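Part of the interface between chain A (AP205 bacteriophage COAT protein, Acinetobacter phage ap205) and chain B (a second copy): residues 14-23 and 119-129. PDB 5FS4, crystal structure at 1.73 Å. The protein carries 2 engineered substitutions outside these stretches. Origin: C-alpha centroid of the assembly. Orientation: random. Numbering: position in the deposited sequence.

Chain A, residues 14-23: TANKIVWSDP
Chain B, residues 119-129: FLDPTAAIVSS

This is an apolar side-chain contact bridged by water at three points, with no direct hydrogen bond between the stretches and 434 Å² buried in total. The stretches run in the same direction, as the register shows: N16(A) CA to L120(B) CA is 7.2 Å, I18(A) CA to P122(B) CA 7.5 Å, W20(A) CA to I126(B) CA 7.4 Å and D22(A) CA to S128(B) CA 6.8 Å. Chain A leaves a type I turn, T14(A) to K17(A), as a strand that points I18(A) and W20(A) toward chain B. From I18(A)–P122(B) to W20(A)–I126(B), chain A advances two residues and chain B four; the type I turn from D121(B) to A124(B) overlaps this step, closed by a hydrogen bond from A124(B) N to D121(B) O at 3.1 Å. T123(B) OG1 also donates a hydrogen bond to D121(B) OD1 at 2.8 Å.

I18(A) (chi1 m, chi2 t) packs CG1 on L120(B) CD1 (m, t) at 3.8 Å and CD1 on P122(B) CB at 4.0 Å. W20(A), chi1 −78° and chi2 −94°, presents one face to I126(B) (m, m), whose CG1 sits 3.6 Å from the W20(A) five-membered ring centroid, 14° off the normal, a CH-pi contact. W20(A) NE1 lies 3.8 Å from A124(B) O; one water accepts from NE1 and donates to the carbonyls of P122(B) and A124(B). Another water links A15(A) O to L120(B) N. A third links D22(A) OD2 to S128(B) OG, and these two atoms, OD2 and OG, are 4.3 Å apart.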

# COMPACT_ATOMS: atom_id res chain seq x y z
N THR A 14 5.33 18.49 -10.62
CA THR A 14 4.99 18.23 -12.04
C THR A 14 3.57 17.65 -12.13
O THR A 14 3.08 17.07 -11.15
CB THR A 14 6.02 17.26 -12.63
OG1 THR A 14 7.32 17.83 -12.42
CG2 THR A 14 5.80 17.01 -14.13
N ALA A 15 2.90 17.79 -13.29
CA ALA A 15 1.55 17.18 -13.48
C ALA A 15 1.39 15.81 -12.84
O ALA A 15 0.37 15.53 -12.18
CB ALA A 15 1.22 17.06 -14.96
N ASN A 16 2.40 14.97 -13.07
CA ASN A 16 2.37 13.56 -12.73
C ASN A 16 3.12 13.17 -11.50
O ASN A 16 3.00 12.03 -11.09
CB ASN A 16 2.89 12.76 -13.90
CG ASN A 16 1.97 12.85 -15.10
OD1 ASN A 16 0.77 12.54 -14.99
ND2 ASN A 16 2.49 13.32 -16.24
N LYS A 17 3.89 14.07 -10.90
CA LYS A 17 4.68 13.66 -9.74
C LYS A 17 5.00 14.85 -8.84
O LYS A 17 5.52 15.86 -9.30
CB LYS A 17 5.95 13.01 -10.20
CG LYS A 17 6.89 12.73 -9.06
CD LYS A 17 7.95 11.70 -9.32
CE LYS A 17 8.65 11.36 -8.00
NZ LYS A 17 10.00 10.77 -8.18
N ILE A 18 4.68 14.71 -7.56
CA ILE A 18 5.06 15.73 -6.58
C ILE A 18 5.89 15.09 -5.48
O ILE A 18 5.60 13.98 -5.07
CB ILE A 18 3.78 16.30 -5.98
CG1 ILE A 18 2.96 17.00 -7.10
CG2 ILE A 18 4.08 17.29 -4.86
CD1 ILE A 18 1.70 17.64 -6.64
N VAL A 19 6.89 15.84 -5.00
CA VAL A 19 7.74 15.41 -3.88
C VAL A 19 7.49 16.45 -2.80
O VAL A 19 7.68 17.64 -3.02
CB VAL A 19 9.24 15.32 -4.29
CG1 VAL A 19 10.15 15.03 -3.07
CG2 VAL A 19 9.47 14.33 -5.42
N TRP A 20 6.99 16.01 -1.64
CA TRP A 20 6.88 16.83 -0.46
C TRP A 20 8.11 16.54 0.42
O TRP A 20 8.58 15.42 0.43
CB TRP A 20 5.62 16.41 0.31
CG TRP A 20 4.33 16.92 -0.22
CD1 TRP A 20 3.68 18.05 0.18
CD2 TRP A 20 3.50 16.30 -1.21
NE1 TRP A 20 2.47 18.18 -0.50
CE2 TRP A 20 2.35 17.14 -1.37
CE3 TRP A 20 3.60 15.14 -1.98
CZ2 TRP A 20 1.32 16.83 -2.27
CZ3 TRP A 20 2.58 14.84 -2.87
CH2 TRP A 20 1.45 15.69 -3.02
N SER A 21 8.66 17.56 1.10
CA SER A 21 9.63 17.36 2.13
C SER A 21 9.34 18.24 3.33
O SER A 21 8.68 19.24 3.20
CB SER A 21 11.03 17.65 1.62
OG SER A 21 11.18 19.02 1.36
N ASP A 22 9.80 17.78 4.51
CA ASP A 22 9.82 18.57 5.73
C ASP A 22 10.81 19.72 5.57
O ASP A 22 12.01 19.50 5.46
CB ASP A 22 10.22 17.65 6.89
CG ASP A 22 10.16 18.31 8.24
OD1 ASP A 22 10.06 19.55 8.30
OD2 ASP A 22 10.27 17.58 9.22
N PRO A 23 10.32 20.96 5.55
CA PRO A 23 11.28 22.08 5.37
C PRO A 23 12.33 22.24 6.48
O PRO A 23 13.34 22.92 6.31
CB PRO A 23 10.39 23.32 5.26
CG PRO A 23 9.02 22.91 5.68
CD PRO A 23 8.94 21.41 5.74
N PHE B 119 -4.92 12.00 -10.85
CA PHE B 119 -4.65 13.41 -10.66
C PHE B 119 -4.26 13.74 -9.24
O PHE B 119 -4.88 13.24 -8.28
CB PHE B 119 -5.95 14.17 -11.00
CG PHE B 119 -6.29 14.10 -12.44
CD1 PHE B 119 -7.02 13.03 -12.95
CD2 PHE B 119 -5.79 15.03 -13.32
CE1 PHE B 119 -7.26 12.91 -14.31
CE2 PHE B 119 -6.06 14.94 -14.68
CZ PHE B 119 -6.80 13.88 -15.17
N LEU B 120 -3.27 14.61 -9.13
CA LEU B 120 -2.68 15.05 -7.87
C LEU B 120 -3.28 16.41 -7.40
O LEU B 120 -3.54 17.37 -8.20
CB LEU B 120 -1.15 15.13 -7.98
CG LEU B 120 -0.42 13.80 -8.14
CD1 LEU B 120 1.02 13.99 -8.47
CD2 LEU B 120 -0.56 12.88 -6.93
N ASP B 121 -3.50 16.51 -6.11
CA ASP B 121 -3.87 17.78 -5.49
C ASP B 121 -2.62 18.38 -4.82
O ASP B 121 -2.18 17.90 -3.77
CB ASP B 121 -5.02 17.58 -4.47
CG ASP B 121 -5.48 18.90 -3.85
OD1 ASP B 121 -4.76 19.89 -3.95
OD2 ASP B 121 -6.59 18.99 -3.31
N PRO B 122 -2.06 19.44 -5.39
CA PRO B 122 -0.81 20.04 -4.85
C PRO B 122 -0.98 20.76 -3.50
O PRO B 122 0.02 21.09 -2.83
CB PRO B 122 -0.38 20.99 -5.98
CG PRO B 122 -1.70 21.50 -6.45
CD PRO B 122 -2.67 20.33 -6.40
N THR B 123 -2.23 21.00 -3.09
CA THR B 123 -2.50 21.60 -1.79
C THR B 123 -2.79 20.55 -0.70
O THR B 123 -3.13 20.94 0.38
CB THR B 123 -3.71 22.56 -1.87
OG1 THR B 123 -4.93 21.81 -1.98
CG2 THR B 123 -3.53 23.55 -3.07
N ALA B 124 -2.74 19.24 -1.02
CA ALA B 124 -2.97 18.18 -0.06
C ALA B 124 -2.09 18.35 1.20
O ALA B 124 -0.91 18.72 1.11
CB ALA B 124 -2.74 16.83 -0.73
N ALA B 125 -2.70 18.10 2.36
CA ALA B 125 -2.07 18.27 3.66
C ALA B 125 -1.25 16.99 3.97
O ALA B 125 -1.73 16.06 4.62
CB ALA B 125 -3.15 18.48 4.72
N ILE B 126 -0.02 16.97 3.51
CA ILE B 126 0.93 15.88 3.77
C ILE B 126 1.81 16.22 5.00
O ILE B 126 2.22 17.38 5.20
CB ILE B 126 1.83 15.68 2.53
CG1 ILE B 126 1.01 15.32 1.28
CG2 ILE B 126 2.95 14.64 2.77
CD1 ILE B 126 0.07 14.11 1.42
N VAL B 127 2.06 15.20 5.84
CA VAL B 127 2.73 15.39 7.09
C VAL B 127 3.84 14.39 7.35
O VAL B 127 3.79 13.28 6.82
CB VAL B 127 1.72 15.32 8.26
CG1 VAL B 127 0.64 16.39 8.09
CG2 VAL B 127 1.10 13.93 8.42
N SER B 128 4.81 14.80 8.16
CA SER B 128 5.84 13.90 8.66
C SER B 128 5.34 13.14 9.85
O SER B 128 4.36 13.49 10.44
CB SER B 128 7.07 14.72 9.05
OG SER B 128 8.10 13.93 9.67
N SER B 129 6.05 12.08 10.20
CA SER B 129 5.78 11.32 11.42
C SER B 129 6.27 12.11 12.66
O SER B 129 5.89 11.81 13.80
CB SER B 129 6.50 10.01 11.36
OG SER B 129 7.89 10.24 11.17
O HOH W 1 -2.15 15.56 -11.67
O HOH W 2 0.74 20.38 -0.34
O HOH W 3 10.73 14.93 9.43